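Local coordinates for peptidylprolyl Isomerase (Naegleria fowleri, PDB 6MKE), which probably catalyses the cis-trans isomerisation of peptide bonds preceding proline, as an FKBP-type enzyme that binds an FK506-like macrolide, at residues Val42-Thr47 with Gln64-Thr69; Val75-Asp80 with Pro97-Tyr102; Gly89-Phe94 with Glu120-Ser125. All coordinates share one frame; numbering follows the deposited sequence.

Contact 1 (Val42-Thr47 with Gln64-Thr69); sequences VSVHYT and QPFVFT. With FK5 (8-deethyl-8-[but-3-enyl]-ascomycin), chain E.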
loop_
_atom_site.group_PDB
_atom_site.type_symbol
_atom_site.label_atom_id
_atom_site.label_comp_id
_atom_site.label_asym_id
_atom_site.label_seq_id
_atom_site.Cartn_x
_atom_site.Cartn_y
_atom_site.Cartn_z
ATOM N N VAL A 42 -9.307 -1.394 8.380
ATOM C CA VAL A 42 -7.946 -1.912 8.479
ATOM C C VAL A 42 -7.041 -0.851 9.093
ATOM O O VAL A 42 -7.175 0.339 8.783
ATOM C CB VAL A 42 -7.453 -2.334 7.081
ATOM C CG1 VAL A 42 -5.962 -2.584 7.071
ATOM C CG2 VAL A 42 -8.216 -3.561 6.597
ATOM N N SER A 43 -6.112 -1.277 9.950
ATOM C CA SER A 43 -5.139 -0.394 10.581
ATOM C C SER A 43 -3.742 -0.775 10.113
ATOM O O SER A 43 -3.360 -1.948 10.179
ATOM C CB SER A 43 -5.223 -0.475 12.108
ATOM O OG SER A 43 -6.463 0.020 12.583
ATOM N N VAL A 44 -2.979 0.215 9.637
ATOM C CA VAL A 44 -1.653 -0.029 9.078
ATOM C C VAL A 44 -0.666 1.048 9.511
ATOM O O VAL A 44 -1.041 2.140 9.943
ATOM C CB VAL A 44 -1.667 -0.093 7.529
ATOM C CG1 VAL A 44 -2.651 -1.134 7.026
ATOM C CG2 VAL A 44 -1.981 1.275 6.944
ATOM N N HIS A 45 0.617 0.709 9.392
ATOM C CA HIS A 45 1.702 1.672 9.279
ATOM C C HIS A 45 2.129 1.741 7.818
ATOM O O HIS A 45 2.115 0.732 7.109
ATOM C CB HIS A 45 2.907 1.273 10.135
ATOM C CG HIS A 45 2.693 1.421 11.608
ATOM N ND1 HIS A 45 1.937 2.436 12.155
ATOM C CD2 HIS A 45 3.148 0.686 12.650
ATOM C CE1 HIS A 45 1.932 2.315 13.471
ATOM N NE2 HIS A 45 2.657 1.261 13.797
ATOM N N TYR A 46 2.517 2.929 7.364
ATOM C CA TYR A 46 2.991 3.026 5.992
ATOM C C TYR A 46 4.027 4.128 5.854
ATOM O O TYR A 46 4.108 5.053 6.667
ATOM C CB TYR A 46 1.833 3.238 5.000
ATOM C CG TYR A 46 1.267 4.639 4.930
ATOM C CD1 TYR A 46 1.864 5.616 4.135
ATOM C CD2 TYR A 46 0.111 4.973 5.624
ATOM C CE1 TYR A 46 1.341 6.893 4.064
ATOM C CE2 TYR A 46 -0.423 6.243 5.553
ATOM C CZ TYR A 46 0.193 7.198 4.771
ATOM O OH TYR A 46 -0.341 8.464 4.702
ATOM N N THR A 47 4.830 3.997 4.801
ATOM C CA THR A 47 5.783 5.008 4.372
ATOM C C THR A 47 5.793 5.010 2.854
ATOM O O THR A 47 5.983 3.961 2.235
ATOM C CB THR A 47 7.192 4.729 4.913
ATOM O OG1 THR A 47 7.177 4.773 6.345
ATOM C CG2 THR A 47 8.179 5.759 4.387
ATOM N N GLN A 64 0.618 7.510 14.839
ATOM C CA GLN A 64 -0.457 6.555 15.073
ATOM C C GLN A 64 -0.751 5.837 13.764
ATOM O O GLN A 64 -0.399 6.338 12.689
ATOM C CB GLN A 64 -1.716 7.255 15.613
ATOM C CG GLN A 64 -2.413 8.164 14.618
ATOM C CD GLN A 64 -3.692 8.749 15.183
ATOM O OE1 GLN A 64 -3.914 8.729 16.394
ATOM N NE2 GLN A 64 -4.544 9.268 14.308
ATOM N N PRO A 65 -1.379 4.663 13.818
ATOM C CA PRO A 65 -1.646 3.918 12.583
ATOM C C PRO A 65 -2.628 4.649 11.680
ATOM O O PRO A 65 -3.416 5.491 12.115
ATOM C CB PRO A 65 -2.242 2.596 13.083
ATOM C CG PRO A 65 -1.842 2.502 14.526
ATOM C CD PRO A 65 -1.802 3.910 15.012
ATOM N N PHE A 66 -2.564 4.310 10.395
ATOM C CA PHE A 66 -3.519 4.803 9.413
ATOM C C PHE A 66 -4.662 3.807 9.273
ATOM O O PHE A 66 -4.440 2.594 9.233
ATOM C CB PHE A 66 -2.839 5.026 8.062
ATOM C CG PHE A 66 -3.792 5.371 6.954
ATOM C CD1 PHE A 66 -4.376 6.625 6.889
ATOM C CD2 PHE A 66 -4.097 4.445 5.970
ATOM C CE1 PHE A 66 -5.251 6.946 5.865
ATOM C CE2 PHE A 66 -4.975 4.758 4.946
ATOM C CZ PHE A 66 -5.550 6.011 4.893
ATOM N N VAL A 67 -5.887 4.326 9.206
ATOM C CA VAL A 67 -7.093 3.505 9.208
ATOM C C VAL A 67 -7.938 3.866 7.994
ATOM O O VAL A 67 -8.205 5.047 7.748
ATOM C CB VAL A 67 -7.901 3.688 10.507
ATOM C CG1 VAL A 67 -9.181 2.862 10.466
ATOM C CG2 VAL A 67 -7.053 3.310 11.716
ATOM N N PHE A 68 -8.352 2.850 7.238
ATOM C CA PHE A 68 -9.230 3.043 6.091
ATOM C C PHE A 68 -10.084 1.796 5.919
ATOM O O PHE A 68 -9.771 0.728 6.452
ATOM C CB PHE A 68 -8.438 3.356 4.809
ATOM C CG PHE A 68 -7.799 2.150 4.155
ATOM C CD1 PHE A 68 -8.426 1.501 3.102
ATOM C CD2 PHE A 68 -6.561 1.690 4.573
ATOM C CE1 PHE A 68 -7.841 0.405 2.490
ATOM C CE2 PHE A 68 -5.965 0.598 3.961
ATOM C CZ PHE A 68 -6.610 -0.049 2.922
ATOM N N THR A 69 -11.176 1.943 5.170
ATOM C CA THR A 69 -12.103 0.845 4.927
ATOM C C THR A 69 -11.739 0.151 3.618
ATOM O O THR A 69 -11.689 0.790 2.562
ATOM C CB THR A 69 -13.545 1.346 4.888
ATOM O OG1 THR A 69 -13.850 2.014 6.117
ATOM C CG2 THR A 69 -14.506 0.180 4.714
HETATM C C1 FK5 E . -4.533 7.293 -0.546
HETATM C C2 FK5 E . -3.097 6.837 -0.296
HETATM C C3 FK5 E . -3.047 5.427 0.293
HETATM C C4 FK5 E . -3.397 5.445 1.778
HETATM C C5 FK5 E . -2.506 6.408 2.540
HETATM C C6 FK5 E . -2.587 7.799 1.951
HETATM C C8 FK5 E . -1.294 8.428 -0.077
HETATM C C9 FK5 E . -0.350 9.287 0.774
HETATM C C10 FK5 E . -0.627 10.797 0.926
HETATM C C11 FK5 E . -1.409 11.368 -0.269
HETATM C C12 FK5 E . -2.051 12.705 0.106
HETATM C C13 FK5 E . -2.847 12.617 1.390
HETATM C C14 FK5 E . -1.966 12.062 2.501
HETATM C C15 FK5 E . -2.674 11.836 3.826
HETATM C C16 FK5 E . -4.009 11.119 3.725
HETATM C C17 FK5 E . -4.599 10.649 5.063
HETATM C C18 FK5 E . -5.395 11.767 5.750
HETATM C C19 FK5 E . -6.745 12.068 5.146
HETATM C C20 FK5 E . -6.874 12.932 4.146
HETATM C C21 FK5 E . -8.130 13.252 3.370
HETATM C C22 FK5 E . -8.087 12.428 2.082
HETATM C C23 FK5 E . -8.538 10.989 2.219
HETATM C C24 FK5 E . -8.106 10.059 1.085
HETATM C C25 FK5 E . -6.646 9.588 1.167
HETATM C C26 FK5 E . -6.221 8.893 -0.141
HETATM C C27 FK5 E . -6.343 9.759 -1.375
HETATM C C28 FK5 E . -7.189 9.431 -2.345
HETATM C C29 FK5 E . -7.518 10.201 -3.585
HETATM C C30 FK5 E . -7.586 9.269 -4.809
HETATM C C31 FK5 E . -7.937 10.008 -6.087
HETATM C C32 FK5 E . -9.291 10.680 -5.910
HETATM C C33 FK5 E . -9.260 11.634 -4.731
HETATM C C34 FK5 E . -8.873 10.918 -3.440
HETATM C C35 FK5 E . -0.532 11.524 -1.510
HETATM C C36 FK5 E . -3.504 10.143 5.997
HETATM C C37 FK5 E . -7.891 11.284 5.719
HETATM C C38 FK5 E . -8.193 14.761 3.069
HETATM C C39 FK5 E . -9.522 15.183 2.529
HETATM C C40 FK5 E . -10.613 15.311 3.216
HETATM C C41 FK5 E . -6.418 8.680 2.374
HETATM C C42 FK5 E . -5.476 10.984 -1.409
HETATM C C43 FK5 E . -4.445 14.344 0.988
HETATM C C44 FK5 E . -1.881 13.411 5.434
HETATM C C45 FK5 E . -6.983 9.145 -8.100
HETATM N N7 FK5 E . -2.296 7.759 0.516
HETATM O O1 FK5 E . -4.854 8.455 0.050
HETATM O O2 FK5 E . -5.304 6.666 -1.215
HETATM O O3 FK5 E . -1.065 8.370 -1.279
HETATM O O4 FK5 E . 0.599 8.761 1.322
HETATM O O5 FK5 E . -1.434 10.797 2.089
HETATM O O6 FK5 E . 0.452 11.629 1.201
HETATM O O7 FK5 E . -3.330 13.911 1.754
HETATM O O8 FK5 E . -2.850 13.114 4.438
HETATM O O9 FK5 E . -7.710 12.874 1.020
HETATM O O10 FK5 E . -8.955 8.910 1.084
HETATM O O11 FK5 E . -8.065 9.101 -7.182
HETATM O O12 FK5 E . -9.667 11.374 -7.100
HETATM O O HOH W 1 2.056 4.816 11.739
#
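Tyr-46 turns the edge of its ring toward the face of Phe-66, an offset edge-to-face pair with centroids 5.5 Å apart and planes at 85°. The closest touch is Tyr-46 CE2 on Phe-66 CB, 3.7 Å, and that CB lies in the plane of the tyrosine ring. Val-44 meets the same phenylalanine from its edge, CG2 to Phe-66 CD2 at 3.9 Å, the two side chains running alongside each other. Both rings then give a face to C5 of the macrolide, and Phe-66 CE2 comes within 3.6 Å of FK5 C4. Flat, apolar faces suit a pocket that takes a six-membered ring, and this is the FKBP pocket, walled by aromatics on a strongly bent antiparallel sheet with the Trp-79 ring as its floor. Tyr-46 reaches it with CG between backbone N and carbonyl carbon (chi1 78°), and its hydroxyl is held by Asp-57, which also bonds the ligand.

The strands position these rings through two hydrogen-bonded pairs, Val-42 with Phe-68 and Val-44 with Phe-66; Phe-66 N reaches Val-44 O at 2.7 Å. Between them Ser-43 and Val-67 form a non-hydrogen-bonded pair, their side chains on the opposite face of the sheet. Just before strand 66-69, Pro-65, which has no N-H to give, packs CG against His-45 CE1 at 3.9 Å.

Contact 2 (Val75-Asp80 with Pro97-Tyr102); sequences VIRGWD and PSDYAY. With FK5 (8-deethyl-8-[but-3-enyl]-ascomycin), chain E.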
loop_
_atom_site.group_PDB
_atom_site.type_symbol
_atom_site.label_atom_id
_atom_site.label_comp_id
_atom_site.label_asym_id
_atom_site.label_seq_id
_atom_site.Cartn_x
_atom_site.Cartn_y
_atom_site.Cartn_z
ATOM N N VAL A 75 -9.336 4.772 -1.090
ATOM C CA VAL A 75 -7.900 4.892 -1.286
ATOM C C VAL A 75 -7.581 4.511 -2.727
ATOM O O VAL A 75 -8.431 4.005 -3.461
ATOM C CB VAL A 75 -7.091 4.028 -0.297
ATOM C CG1 VAL A 75 -7.270 4.531 1.125
ATOM C CG2 VAL A 75 -7.498 2.571 -0.406
ATOM N N ILE A 76 -6.329 4.754 -3.123
ATOM C CA ILE A 76 -5.925 4.464 -4.491
ATOM C C ILE A 76 -6.048 2.970 -4.764
ATOM O O ILE A 76 -5.923 2.131 -3.863
ATOM C CB ILE A 76 -4.496 4.961 -4.775
ATOM C CG1 ILE A 76 -3.487 4.303 -3.832
ATOM C CG2 ILE A 76 -4.433 6.483 -4.663
ATOM C CD1 ILE A 76 -2.061 4.766 -4.062
ATOM N N ARG A 77 -6.304 2.642 -6.032
ATOM C CA ARG A 77 -6.588 1.265 -6.424
ATOM C C ARG A 77 -5.488 0.306 -5.981
ATOM O O ARG A 77 -5.770 -0.812 -5.535
ATOM C CB ARG A 77 -6.780 1.205 -7.940
ATOM C CG ARG A 77 -7.190 -0.144 -8.486
ATOM C CD ARG A 77 -7.828 0.024 -9.855
ATOM N NE ARG A 77 -6.900 0.580 -10.836
ATOM C CZ ARG A 77 -6.373 -0.117 -11.836
ATOM N NH1 ARG A 77 -6.688 -1.395 -11.992
ATOM N NH2 ARG A 77 -5.538 0.463 -12.687
ATOM N N GLY A 78 -4.228 0.728 -6.095
ATOM C CA GLY A 78 -3.129 -0.128 -5.681
ATOM C C GLY A 78 -3.184 -0.514 -4.216
ATOM O O GLY A 78 -2.750 -1.607 -3.843
ATOM N N TRP A 79 -3.720 0.366 -3.368
ATOM C CA TRP A 79 -3.825 0.056 -1.944
ATOM C C TRP A 79 -4.943 -0.940 -1.661
ATOM O O TRP A 79 -4.757 -1.871 -0.869
ATOM C CB TRP A 79 -4.042 1.338 -1.137
ATOM C CG TRP A 79 -2.790 1.875 -0.508
ATOM C CD1 TRP A 79 -1.665 2.306 -1.152
ATOM C CD2 TRP A 79 -2.541 2.050 0.893
ATOM N NE1 TRP A 79 -0.732 2.735 -0.238
ATOM C CE2 TRP A 79 -1.248 2.591 1.024
ATOM C CE3 TRP A 79 -3.291 1.808 2.049
ATOM C CZ2 TRP A 79 -0.686 2.888 2.263
ATOM C CZ3 TRP A 79 -2.729 2.099 3.278
ATOM C CH2 TRP A 79 -1.441 2.635 3.375
ATOM N N ASP A 80 -6.112 -0.755 -2.279
ATOM C CA ASP A 80 -7.197 -1.718 -2.109
ATOM C C ASP A 80 -6.755 -3.111 -2.542
ATOM O O ASP A 80 -6.926 -4.088 -1.805
ATOM C CB ASP A 80 -8.434 -1.273 -2.896
ATOM C CG ASP A 80 -9.425 -0.490 -2.043
ATOM O OD1 ASP A 80 -9.476 -0.727 -0.817
ATOM O OD2 ASP A 80 -10.161 0.356 -2.600
ATOM N N PRO A 97 2.158 1.346 -9.867
ATOM C CA PRO A 97 2.247 2.228 -11.034
ATOM C C PRO A 97 1.237 3.360 -10.948
ATOM O O PRO A 97 0.285 3.326 -10.163
ATOM C CB PRO A 97 1.942 1.297 -12.217
ATOM C CG PRO A 97 2.149 -0.087 -11.690
ATOM C CD PRO A 97 1.792 -0.030 -10.240
ATOM N N SER A 98 1.461 4.378 -11.784
ATOM C CA SER A 98 0.603 5.559 -11.768
ATOM C C SER A 98 -0.854 5.200 -12.038
ATOM O O SER A 98 -1.759 5.748 -11.400
ATOM C CB SER A 98 1.100 6.581 -12.792
ATOM O OG SER A 98 1.055 6.049 -14.105
ATOM N N ASP A 99 -1.108 4.282 -12.975
ATOM C CA ASP A 99 -2.503 3.936 -13.240
ATOM C C ASP A 99 -3.122 3.086 -12.136
ATOM O O ASP A 99 -4.317 2.775 -12.220
ATOM C CB ASP A 99 -2.648 3.237 -14.598
ATOM C CG ASP A 99 -1.842 1.960 -14.700
ATOM O OD1 ASP A 99 -0.708 1.926 -14.182
ATOM O OD2 ASP A 99 -2.345 0.990 -15.309
ATOM N N TYR A 100 -2.353 2.708 -11.116
ATOM C CA TYR A 100 -2.886 2.144 -9.882
ATOM C C TYR A 100 -2.843 3.142 -8.733
ATOM O O TYR A 100 -3.100 2.769 -7.583
ATOM C CB TYR A 100 -2.121 0.876 -9.499
ATOM C CG TYR A 100 -2.443 -0.311 -10.374
ATOM C CD1 TYR A 100 -3.417 -1.228 -9.998
ATOM C CD2 TYR A 100 -1.780 -0.511 -11.580
ATOM C CE1 TYR A 100 -3.719 -2.315 -10.796
ATOM C CE2 TYR A 100 -2.078 -1.599 -12.386
ATOM C CZ TYR A 100 -3.049 -2.494 -11.986
ATOM O OH TYR A 100 -3.350 -3.575 -12.779
ATOM N N ALA A 101 -2.527 4.403 -9.023
ATOM C CA ALA A 101 -2.411 5.432 -8.002
ATOM C C ALA A 101 -3.154 6.693 -8.427
ATOM O O ALA A 101 -4.379 6.675 -8.582
ATOM C CB ALA A 101 -0.937 5.736 -7.723
ATOM N N TYR A 102 -2.426 7.789 -8.627
ATOM C CA TYR A 102 -3.032 9.064 -8.989
ATOM C C TYR A 102 -2.970 9.359 -10.480
ATOM O O TYR A 102 -3.407 10.434 -10.901
ATOM C CB TYR A 102 -2.375 10.197 -8.198
ATOM C CG TYR A 102 -2.506 10.003 -6.705
ATOM C CD1 TYR A 102 -1.459 9.484 -5.957
ATOM C CD2 TYR A 102 -3.690 10.310 -6.048
ATOM C CE1 TYR A 102 -1.578 9.293 -4.593
ATOM C CE2 TYR A 102 -3.822 10.121 -4.683
ATOM C CZ TYR A 102 -2.761 9.611 -3.960
ATOM O OH TYR A 102 -2.883 9.417 -2.602
HETATM C C1 FK5 E . -4.533 7.293 -0.546
HETATM C C2 FK5 E . -3.097 6.837 -0.296
HETATM C C3 FK5 E . -3.047 5.427 0.293
HETATM C C4 FK5 E . -3.397 5.445 1.778
HETATM C C5 FK5 E . -2.506 6.408 2.540
HETATM C C6 FK5 E . -2.587 7.799 1.951
HETATM C C8 FK5 E . -1.294 8.428 -0.077
HETATM C C9 FK5 E . -0.350 9.287 0.774
HETATM C C10 FK5 E . -0.627 10.797 0.926
HETATM C C11 FK5 E . -1.409 11.368 -0.269
HETATM C C12 FK5 E . -2.051 12.705 0.106
HETATM C C13 FK5 E . -2.847 12.617 1.390
HETATM C C14 FK5 E . -1.966 12.062 2.501
HETATM C C15 FK5 E . -2.674 11.836 3.826
HETATM C C16 FK5 E . -4.009 11.119 3.725
HETATM C C17 FK5 E . -4.599 10.649 5.063
HETATM C C18 FK5 E . -5.395 11.767 5.750
HETATM C C19 FK5 E . -6.745 12.068 5.146
HETATM C C20 FK5 E . -6.874 12.932 4.146
HETATM C C21 FK5 E . -8.130 13.252 3.370
HETATM C C22 FK5 E . -8.087 12.428 2.082
HETATM C C23 FK5 E . -8.538 10.989 2.219
HETATM C C24 FK5 E . -8.106 10.059 1.085
HETATM C C25 FK5 E . -6.646 9.588 1.167
HETATM C C26 FK5 E . -6.221 8.893 -0.141
HETATM C C27 FK5 E . -6.343 9.759 -1.375
HETATM C C28 FK5 E . -7.189 9.431 -2.345
HETATM C C29 FK5 E . -7.518 10.201 -3.585
HETATM C C30 FK5 E . -7.586 9.269 -4.809
HETATM C C31 FK5 E . -7.937 10.008 -6.087
HETATM C C32 FK5 E . -9.291 10.680 -5.910
HETATM C C33 FK5 E . -9.260 11.634 -4.731
HETATM C C34 FK5 E . -8.873 10.918 -3.440
HETATM C C35 FK5 E . -0.532 11.524 -1.510
HETATM C C36 FK5 E . -3.504 10.143 5.997
HETATM C C37 FK5 E . -7.891 11.284 5.719
HETATM C C38 FK5 E . -8.193 14.761 3.069
HETATM C C39 FK5 E . -9.522 15.183 2.529
HETATM C C40 FK5 E . -10.613 15.311 3.216
HETATM C C41 FK5 E . -6.418 8.680 2.374
HETATM C C42 FK5 E . -5.476 10.984 -1.409
HETATM C C43 FK5 E . -4.445 14.344 0.988
HETATM C C44 FK5 E . -1.881 13.411 5.434
HETATM C C45 FK5 E . -6.983 9.145 -8.100
HETATM N N7 FK5 E . -2.296 7.759 0.516
HETATM O O1 FK5 E . -4.854 8.455 0.050
HETATM O O2 FK5 E . -5.304 6.666 -1.215
HETATM O O3 FK5 E . -1.065 8.370 -1.279
HETATM O O4 FK5 E . 0.599 8.761 1.322
HETATM O O5 FK5 E . -1.434 10.797 2.089
HETATM O O6 FK5 E . 0.452 11.629 1.201
HETATM O O7 FK5 E . -3.330 13.911 1.754
HETATM O O8 FK5 E . -2.850 13.114 4.438
HETATM O O9 FK5 E . -7.710 12.874 1.020
HETATM O O10 FK5 E . -8.955 8.910 1.084
HETATM O O11 FK5 E . -8.065 9.101 -7.182
HETATM O O12 FK5 E . -9.667 11.374 -7.100
HETATM O O HOH W 2 -5.964 4.802 -7.810
HETATM O O HOH W 3 -6.685 3.525 -10.289
HETATM O O HOH W 4 -6.035 -3.444 -13.173
#
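The guanidinium of Arg-77 lies flat on the ring of Tyr-100, planes 18° apart, a cation-pi stack with CZ 3.9 Å from the ring centroid. NH2 sits over the middle of the ring, while NH1 reaches toward its rim, 3.3 Å from Tyr-100 CE1. A bend at chi3 (63°) folds the arginine chain back over the tyrosine, and NH2 of Arg-77 donates within the guanidinium plane, but from above the carbonyl plane, to Asp-99 O at 2.7 Å.

Ile-76 crosses Tyr-102 at about a right angle, its CG2 over the ring face, 3.8 Å from the centroid in a CH-pi contact; its CD1 rests on Ala-101 CB. Between these two pairs Gly-78 N donates to a lone pair of Tyr-100 O at 2.8 Å, and glycine, with no side chain, lets that carbonyl come this close to the helix.

Ile-76 N bonds O2 of the macrolide and Tyr-102 OH its O3, modelled at a doubtfully short 2.5 Å. Covered on one face by Ile-76, the phenol is probably held where it meets the ligand, while the Arg-77 cation spreads over Tyr-100 and is held at its edge by Asp-99 O.

Contact 3 (Gly89-Phe94 with Glu120-Ser125); sequences GEKSYF and EIELLS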
loop_
_atom_site.group_PDB
_atom_site.type_symbol
_atom_site.label_atom_id
_atom_site.label_comp_id
_atom_site.label_asym_id
_atom_site.label_seq_id
_atom_site.Cartn_x
_atom_site.Cartn_y
_atom_site.Cartn_z
ATOM N N GLY A 89 -0.317 -9.067 10.323
ATOM C CA GLY A 89 1.061 -8.957 10.748
ATOM C C GLY A 89 2.071 -8.838 9.626
ATOM O O GLY A 89 3.247 -8.563 9.901
ATOM N N GLU A 90 1.654 -9.032 8.379
ATOM C CA GLU A 90 2.578 -8.980 7.254
ATOM C C GLU A 90 3.051 -7.552 7.003
ATOM O O GLU A 90 2.269 -6.601 7.051
ATOM C CB GLU A 90 1.906 -9.539 6.000
ATOM C CG GLU A 90 2.693 -9.339 4.713
ATOM C CD GLU A 90 1.927 -9.809 3.491
ATOM O OE1 GLU A 90 1.183 -10.807 3.604
ATOM O OE2 GLU A 90 2.062 -9.174 2.422
ATOM N N LYS A 91 4.349 -7.408 6.751
ATOM C CA LYS A 91 4.936 -6.144 6.331
ATOM C C LYS A 91 5.499 -6.341 4.933
ATOM O O LYS A 91 6.356 -7.205 4.726
ATOM C CB LYS A 91 6.029 -5.682 7.295
ATOM C CG LYS A 91 6.569 -4.298 6.977
ATOM C CD LYS A 91 7.593 -3.843 8.000
ATOM C CE LYS A 91 8.059 -2.428 7.705
ATOM N NZ LYS A 91 9.017 -1.915 8.728
ATOM N N SER A 92 5.013 -5.551 3.979
ATOM C CA SER A 92 5.402 -5.709 2.588
ATOM C C SER A 92 5.734 -4.360 1.962
ATOM O O SER A 92 5.381 -3.295 2.479
ATOM C CB SER A 92 4.307 -6.411 1.770
ATOM O OG SER A 92 4.150 -7.760 2.181
ATOM N N TYR A 93 6.422 -4.443 0.827
ATOM C CA TYR A 93 6.911 -3.301 0.067
ATOM C C TYR A 93 6.231 -3.345 -1.293
ATOM O O TYR A 93 6.356 -4.338 -2.014
ATOM C CB TYR A 93 8.436 -3.383 -0.054
ATOM C CG TYR A 93 9.151 -2.259 -0.763
ATOM C CD1 TYR A 93 9.109 -0.958 -0.281
ATOM C CD2 TYR A 93 9.936 -2.516 -1.883
ATOM C CE1 TYR A 93 9.792 0.062 -0.921
ATOM C CE2 TYR A 93 10.620 -1.508 -2.528
ATOM C CZ TYR A 93 10.548 -0.220 -2.044
ATOM O OH TYR A 93 11.238 0.787 -2.684
ATOM N N PHE A 94 5.495 -2.294 -1.635
ATOM C CA PHE A 94 4.673 -2.290 -2.837
ATOM C C PHE A 94 5.239 -1.341 -3.884
ATOM O O PHE A 94 5.701 -0.242 -3.558
ATOM C CB PHE A 94 3.227 -1.893 -2.512
ATOM C CG PHE A 94 2.458 -2.943 -1.756
ATOM C CD1 PHE A 94 1.651 -3.848 -2.427
ATOM C CD2 PHE A 94 2.542 -3.026 -0.376
ATOM C CE1 PHE A 94 0.943 -4.818 -1.736
ATOM C CE2 PHE A 94 1.834 -3.995 0.321
ATOM C CZ PHE A 94 1.036 -4.889 -0.360
ATOM N N GLU A 120 5.764 1.101 1.760
ATOM C CA GLU A 120 6.075 0.090 2.762
ATOM C C GLU A 120 4.896 0.043 3.731
ATOM O O GLU A 120 4.686 0.981 4.501
ATOM C CB GLU A 120 7.384 0.429 3.469
ATOM C CG GLU A 120 7.890 -0.618 4.427
ATOM C CD GLU A 120 9.231 -0.235 5.017
ATOM O OE1 GLU A 120 10.229 -0.213 4.263
ATOM O OE2 GLU A 120 9.279 0.072 6.226
ATOM N N ILE A 121 4.113 -1.037 3.675
ATOM C CA ILE A 121 2.880 -1.162 4.445
ATOM C C ILE A 121 2.995 -2.335 5.410
ATOM O O ILE A 121 3.467 -3.414 5.038
ATOM C CB ILE A 121 1.659 -1.350 3.521
ATOM C CG1 ILE A 121 1.606 -0.248 2.459
ATOM C CG2 ILE A 121 0.370 -1.379 4.326
ATOM C CD1 ILE A 121 0.546 -0.483 1.400
ATOM N N GLU A 122 2.553 -2.123 6.649
ATOM C CA GLU A 122 2.473 -3.181 7.652
ATOM C C GLU A 122 1.025 -3.323 8.103
ATOM O O GLU A 122 0.450 -2.381 8.659
ATOM C CB GLU A 122 3.381 -2.889 8.849
ATOM C CG GLU A 122 3.254 -3.921 9.962
ATOM C CD GLU A 122 4.149 -3.627 11.147
ATOM O OE1 GLU A 122 4.867 -2.607 11.115
ATOM O OE2 GLU A 122 4.136 -4.419 12.110
ATOM N N LEU A 123 0.443 -4.497 7.867
ATOM C CA LEU A 123 -0.947 -4.772 8.222
ATOM C C LEU A 123 -1.006 -5.135 9.700
ATOM O O LEU A 123 -0.620 -6.238 10.097
ATOM C CB LEU A 123 -1.506 -5.887 7.341
ATOM C CG LEU A 123 -2.927 -6.395 7.586
ATOM C CD1 LEU A 123 -3.876 -5.244 7.831
ATOM C CD2 LEU A 123 -3.402 -7.223 6.398
ATOM N N LEU A 124 -1.494 -4.203 10.523
ATOM C CA LEU A 124 -1.500 -4.393 11.971
ATOM C C LEU A 124 -2.711 -5.197 12.435
ATOM O O LEU A 124 -2.568 -6.183 13.167
ATOM C CB LEU A 124 -1.472 -3.035 12.674
ATOM C CG LEU A 124 -0.278 -2.134 12.356
ATOM C CD1 LEU A 124 -0.502 -0.737 12.917
ATOM C CD2 LEU A 124 1.006 -2.742 12.912
ATOM N N SER A 125 -3.906 -4.787 12.027
ATOM C CA SER A 125 -5.143 -5.408 12.490
ATOM C C SER A 125 -6.286 -4.866 11.642
ATOM O O SER A 125 -6.087 -4.019 10.766
ATOM C CB SER A 125 -5.381 -5.134 13.976
ATOM O OG SER A 125 -5.369 -3.740 14.238
HETATM O O HOH W 5 10.470 -0.039 8.336
#
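Glu-120, in the conformer given, forms a salt bridge through OE2 with NZ of Lys-91, 3.2 Å; a second conformer makes this tentative. The two residues belong to successive pairs on the same face and meet on the diagonal, two residues out of register, so each needs a long chain: the lysine is extended throughout, CG anti to its backbone N (chi1 -174°), and slants across the glutamate so that CE as well as NZ borders the carboxylate. On the same face Glu-120 CB lies loosely at the edge of the ring of Tyr-93, the residue facing it in a non-hydrogen-bonded pair.

Ile-121 turns to the other face, into the interior. Its backbone is gripped twice by Ser-92, the serine N giving to Ile-121 O at 2.8 Å and Ile-121 N giving back to Ser-92 O at 2.9 Å. The isoleucine's CD1 reaches Phe-94 CD2 at 3.7 Å, the two side chains crossing at about a right angle, and also packs on Trp-79 beneath the ligand pocket. Ser-92, on this face too, donates from OG to Glu-90 OE2, a short 2.5 Å, and Lys-24 also holds that oxygen; this pairing is consistent with a charged Glu-90 despite its burial.

These are neighbouring strands of the antiparallel FKBP sheet, which curls round the helix 77-84; strand 117-126 is flanked by strand 41-50 along its other edge.

Glu-122 returns to the side of Lys-91, where its CB meets the aliphatic Lys-91 CG at 4.0 Å.

Leu-123 closes the ladder: its N bonds Glu-90 O, and its O takes the N-H of Gly-89, whose positive phi is readily adopted by glycine as the chain turns into the strand. The leucine side chain packs against Val-42 and Met-86. At Leu-124 and Ser-125, both facing Ser-43, the strand forms a classic beta bulge.

Overall arrangement
Contacts 1 and 3 belong to one sheet, since strands 41-50 and 117-126 are neighbours in it; Ser-43 and Thr-47 probably hydrogen-bond across to Ser-125 and Glu-120. Contact 1 buries mainly apolar side chains on one face and turns its aromatics to the ligand; contact 3 buries Ile-121 together with the polar Ser-92 and Glu-90, and charge pairing marks its more exposed face. Contact 2 joins a helix start to a loop instead of pairing strands, and relies on a stacked arginine toward the surface and on pocket residues within. Trp-79 ties all three together, touching Tyr-46, Phe-66 and Phe-68 of contact 1 and Ile-121 of contact 3. Contacts 1 and 2 both touch the macrolide.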